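Side-chain contacts in glutamine synthetase (Streptomyces coelicolor, PDB 4BAX), which belongs to the glutamine synthetase family, pairing an N-terminal beta-grasp domain with a catalytic domain in an assembly of ten chains: residues 98-101 / 102-106; 259-262 / 263-266. All coordinates share one frame; numbering follows the deposited sequence.

Contact 1: 98-101 / 102-106; sequences AELS and ERFAA
The C-terminal turn of helix 94-103 brings Ala98, Glu99 and Leu100 up against Glu102, Arg103 and Phe104, one helical turn further on. Two regular helix bonds span it. Glu102 N donates to Ala98 O at 3.2 Å, and Arg103 N to Glu99 O at 3.0 Å. At Phe104 the backbone leaves the helix. Phe104 N lies 3.0 Å from Leu100 O and also, at 3.4 Å, near Ser101 O. Both bonds are weak, with N-H...O angles near 135°, so the first N-H past the helix is shared weakly between two carbonyls.

The side chain of Phe104 swings its CG away from its own carbonyl carbon, chi1 -71°. The ring then lies beside Leu100: Phe104 CE2 is 4.4 Å from Leu100 CD2, and Phe104 CD2 is 3.5 Å from Leu100 O. Over one face of the ring, toward its rim, sits Arg103 CG. The Arg103 chain bends at chi2 (88°), and its guanidinium takes Phe104 CE1 over one face. NH2 of this group forms a salt bridge with Glu339. Phe104 also packs on Val331, Cys335 and Thr336 of helix 323-341. On the outer side the carboxylates of Glu99 and Glu102 come near each other, OE1 to OE1 4.8 Å. Two like charges at that distance would probably repel mildly, eased by solvent, while the buried Phe104 ring gives the turn its apolar side.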
loop_
_atom_site.group_PDB
_atom_site.type_symbol
_atom_site.label_atom_id
_atom_site.label_comp_id
_atom_site.label_asym_id
_atom_site.label_seq_id
_atom_site.Cartn_x
_atom_site.Cartn_y
_atom_site.Cartn_z
ATOM N N ALA A 98 -0.759 -35.338 -42.989
ATOM C CA ALA A 98 -0.095 -35.275 -44.294
ATOM C C ALA A 98 -0.497 -36.474 -45.171
ATOM O O ALA A 98 -0.697 -36.307 -46.370
ATOM C CB ALA A 98 1.426 -35.213 -44.122
ATOM N N GLU A 99 -0.635 -37.661 -44.577
ATOM C CA GLU A 99 -1.084 -38.847 -45.327
ATOM C C GLU A 99 -2.508 -38.695 -45.832
ATOM O O GLU A 99 -2.776 -38.962 -47.004
ATOM C CB GLU A 99 -0.972 -40.123 -44.451
ATOM C CG GLU A 99 0.443 -40.712 -44.119
ATOM C CD GLU A 99 1.663 -39.936 -44.646
ATOM O OE1 GLU A 99 1.635 -39.379 -45.761
ATOM O OE2 GLU A 99 2.694 -39.898 -43.936
ATOM N N LEU A 100 -3.416 -38.268 -44.968
ATOM C CA LEU A 100 -4.802 -38.102 -45.380
ATOM C C LEU A 100 -5.021 -36.947 -46.359
ATOM O O LEU A 100 -5.871 -37.022 -47.254
ATOM C CB LEU A 100 -5.675 -37.931 -44.149
ATOM C CG LEU A 100 -6.151 -39.335 -43.774
ATOM C CD1 LEU A 100 -5.236 -39.957 -42.706
ATOM C CD2 LEU A 100 -7.574 -39.276 -43.350
ATOM N N SER A 101 -4.210 -35.909 -46.204
ATOM C CA SER A 101 -4.261 -34.745 -47.059
ATOM C C SER A 101 -3.920 -35.147 -48.494
ATOM O O SER A 101 -4.630 -34.788 -49.436
ATOM C CB SER A 101 -3.266 -33.702 -46.548
ATOM O OG SER A 101 -3.382 -32.465 -47.210
ATOM N N GLU A 102 -2.858 -35.932 -48.647
ATOM C CA GLU A 102 -2.431 -36.416 -49.961
ATOM C C GLU A 102 -3.426 -37.397 -50.565
ATOM O O GLU A 102 -3.664 -37.415 -51.776
ATOM C CB GLU A 102 -1.051 -37.068 -49.857
ATOM C CG GLU A 102 -0.446 -37.494 -51.189
ATOM C CD GLU A 102 0.920 -38.142 -51.011
ATOM O OE1 GLU A 102 1.738 -37.606 -50.224
ATOM O OE2 GLU A 102 1.167 -39.201 -51.638
ATOM N N ARG A 103 -3.962 -38.247 -49.700
ATOM C CA ARG A 103 -4.895 -39.269 -50.108
ATOM C C ARG A 103 -6.166 -38.663 -50.694
ATOM O O ARG A 103 -6.782 -39.239 -51.603
ATOM C CB ARG A 103 -5.217 -40.177 -48.924
ATOM C CG ARG A 103 -6.519 -40.912 -49.088
ATOM C CD ARG A 103 -6.282 -42.215 -49.825
ATOM N NE ARG A 103 -7.512 -42.989 -49.978
ATOM C CZ ARG A 103 -8.481 -42.693 -50.840
ATOM N NH1 ARG A 103 -8.394 -41.625 -51.627
ATOM N NH2 ARG A 103 -9.555 -43.465 -50.901
ATOM N N PHE A 104 -6.550 -37.501 -50.176
ATOM C CA PHE A 104 -7.805 -36.866 -50.571
ATOM C C PHE A 104 -7.637 -35.515 -51.255
ATOM O O PHE A 104 -8.565 -34.707 -51.268
ATOM C CB PHE A 104 -8.738 -36.741 -49.362
ATOM C CG PHE A 104 -9.301 -38.058 -48.913
ATOM C CD1 PHE A 104 -10.150 -38.773 -49.736
ATOM C CD2 PHE A 104 -8.916 -38.621 -47.709
ATOM C CE1 PHE A 104 -10.650 -39.994 -49.338
ATOM C CE2 PHE A 104 -9.413 -39.844 -47.310
ATOM C CZ PHE A 104 -10.277 -40.530 -48.121
ATOM N N ALA A 105 -6.472 -35.283 -51.851
ATOM C CA ALA A 105 -6.183 -33.977 -52.430
ATOM C C ALA A 105 -7.155 -33.617 -53.547
ATOM O O ALA A 105 -7.445 -32.439 -53.751
ATOM C CB ALA A 105 -4.745 -33.914 -52.923
ATOM N N ALA A 106 -7.703 -34.639 -54.207
ATOM C CA ALA A 106 -8.654 -34.457 -55.306
ATOM C C ALA A 106 -9.974 -33.771 -54.894
ATOM O O ALA A 106 -10.546 -33.014 -55.692
ATOM C CB ALA A 106 -8.948 -35.809 -55.971
#

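Contact 2: 259-262 / 263-266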
loop_
_atom_site.group_PDB
_atom_site.type_symbol
_atom_site.label_atom_id
_atom_site.label_comp_id
_atom_site.label_asym_id
_atom_site.label_seq_id
_atom_site.Cartn_x
_atom_site.Cartn_y
_atom_site.Cartn_z
ATOM N N LYS A 259 -18.283 -42.481 -35.293
ATOM C CA LYS A 259 -17.688 -41.193 -35.683
ATOM C C LYS A 259 -17.952 -40.059 -34.679
ATOM O O LYS A 259 -17.078 -39.219 -34.449
ATOM C CB LYS A 259 -18.149 -40.773 -37.087
ATOM C CG LYS A 259 -17.829 -41.786 -38.176
ATOM C CD LYS A 259 -16.345 -42.056 -38.328
ATOM C CE LYS A 259 -16.108 -42.995 -39.504
ATOM N NZ LYS A 259 -14.864 -43.756 -39.322
ATOM N N PRO A 260 -19.159 -40.020 -34.076
ATOM C CA PRO A 260 -19.354 -38.939 -33.087
ATOM C C PRO A 260 -18.403 -39.040 -31.891
ATOM O O PRO A 260 -17.705 -38.064 -31.552
ATOM C CB PRO A 260 -20.802 -39.155 -32.634
ATOM C CG PRO A 260 -21.465 -39.747 -33.873
ATOM C CD PRO A 260 -20.435 -40.696 -34.409
ATOM N N MET A 261 -18.311 -40.240 -31.315
ATOM C CA MET A 261 -17.378 -40.464 -30.222
ATOM C C MET A 261 -15.921 -40.387 -30.662
ATOM O O MET A 261 -15.095 -39.821 -29.952
ATOM C CB MET A 261 -17.667 -41.814 -29.550
ATOM C CG MET A 261 -18.396 -41.749 -28.211
ATOM S SD MET A 261 -19.114 -40.149 -27.800
ATOM C CE MET A 261 -17.768 -39.460 -26.832
ATOM N N ASP A 262 -15.638 -40.857 -31.874
ATOM C CA ASP A 262 -14.289 -40.828 -32.423
ATOM C C ASP A 262 -13.757 -39.396 -32.523
ATOM O O ASP A 262 -12.611 -39.122 -32.150
ATOM C CB ASP A 262 -14.275 -41.466 -33.811
ATOM C CG ASP A 262 -14.309 -42.981 -33.762
ATOM O OD1 ASP A 262 -14.126 -43.559 -32.659
ATOM O OD2 ASP A 262 -14.500 -43.593 -34.834
ATOM N N HIS A 263 -14.601 -38.484 -33.019
ATOM C CA HIS A 263 -14.240 -37.067 -33.094
ATOM C C HIS A 263 -14.192 -36.430 -31.704
ATOM O O HIS A 263 -13.203 -35.790 -31.320
ATOM C CB HIS A 263 -15.218 -36.294 -33.989
ATOM C CG HIS A 263 -15.073 -36.588 -35.448
ATOM N ND1 HIS A 263 -14.899 -35.597 -36.391
ATOM C CD2 HIS A 263 -15.102 -37.759 -36.129
ATOM C CE1 HIS A 263 -14.805 -36.147 -37.588
ATOM N NE2 HIS A 263 -14.928 -37.458 -37.458
ATOM N N VAL A 264 -15.261 -36.623 -30.942
ATOM C CA VAL A 264 -15.407 -35.935 -29.676
ATOM C C VAL A 264 -14.290 -36.302 -28.711
ATOM O O VAL A 264 -13.735 -35.435 -28.011
ATOM C CB VAL A 264 -16.798 -36.181 -29.068
ATOM C CG1 VAL A 264 -16.793 -35.961 -27.551
ATOM C CG2 VAL A 264 -17.871 -35.312 -29.765
ATOM N N LYS A 265 -13.840 -37.555 -28.774
ATOM C CA LYS A 265 -12.730 -37.921 -27.837
ATOM C C LYS A 265 -11.376 -37.403 -28.263
ATOM O O LYS A 265 -10.389 -37.567 -27.522
ATOM C CB LYS A 265 -12.628 -39.446 -27.629
ATOM C CG LYS A 265 -12.202 -40.238 -28.858
ATOM C CD LYS A 265 -12.056 -41.723 -28.542
ATOM C CE LYS A 265 -11.824 -42.653 -29.752
ATOM N NZ LYS A 265 -11.295 -43.847 -29.077
ATOM N N ASN A 266 -11.302 -36.766 -29.424
ATOM C CA ASN A 266 -10.066 -36.139 -29.907
ATOM C C ASN A 266 -10.197 -34.639 -30.073
ATOM O O ASN A 266 -9.326 -33.982 -30.669
ATOM C CB ASN A 266 -9.627 -36.758 -31.241
ATOM C CG ASN A 266 -9.152 -38.160 -31.110
ATOM O OD1 ASN A 266 -8.034 -38.396 -30.665
ATOM N ND2 ASN A 266 -9.994 -39.114 -31.486
#
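Lys259 and His263 meet on the closely packed side of this turn. His263 N donates to Lys259 O at 3.0 Å. The imidazole lies close to the same carbonyl oxygen. His263 is buried, and its side chain also touches Leu254 and Leu329. With chi1 at -72°, CG stands beside the backbone N, which brings the ring back over the preceding turn. Both ring nitrogens have partners beyond the turn: NE2 bonds to Thr333 OG1 and ND1 to Tyr267 OH. The ring is therefore held at two points, and its rotation is fixed.

Val264 is buried as well. Its N donates to Pro260 O at 2.9 Å. The Met261 chain bends at chi2 and chi3, and its CE comes back to 3.7 Å from Val264 CG1. The two side chains cross at a slant.

Residues 259-264 form a short helix of the catalytic domain, and a side chain takes up a carbonyl at its end. Lys265 N still donates to Met261 O in helical fashion. Asn266 then uses its amide: ND2 makes a hydrogen bond to Asp262 O at 2.7 Å. The oxygen lies nearly in the amide plane, and the C=O...N angle is 167°. Asn266 N turns instead to His263 O. The amide thus serves the carbonyl that the next helical N-H would otherwise take.

The other side is looser. Asp262 and Lys265 run side by side and point the same way, but Asp262 OD1 to Lys265 NZ is 4.6 Å, too far for a salt bridge. The closer approach is OD1 to Lys265 CE. Asp262 OD2 bonds to Ser258 OG, while Lys265, whose chain is extended beyond CG, is exposed to solvent.

Overall arrangement
Contact 1 comes first along the chain, at the end of helix 94-103, and contact 2 follows at helix 259-264. Both belong to the catalytic domain. Their centres are 21 Å apart, and their nearest atoms are about 9 Å apart, so they do not touch. What they share is helix 323-341, near the C-terminus. Residues 98-106 meet it at Val331, Asp332, Cys335, Thr336 and Glu339, and residues 259-266 at Val325, Leu329 and Thr333. The end of one helix and the whole of a short one, well separated in sequence, thus pack on one long helix. Contact 1 lies at the surface, contact 2 is partly buried, and neither touches another chain of the assembly.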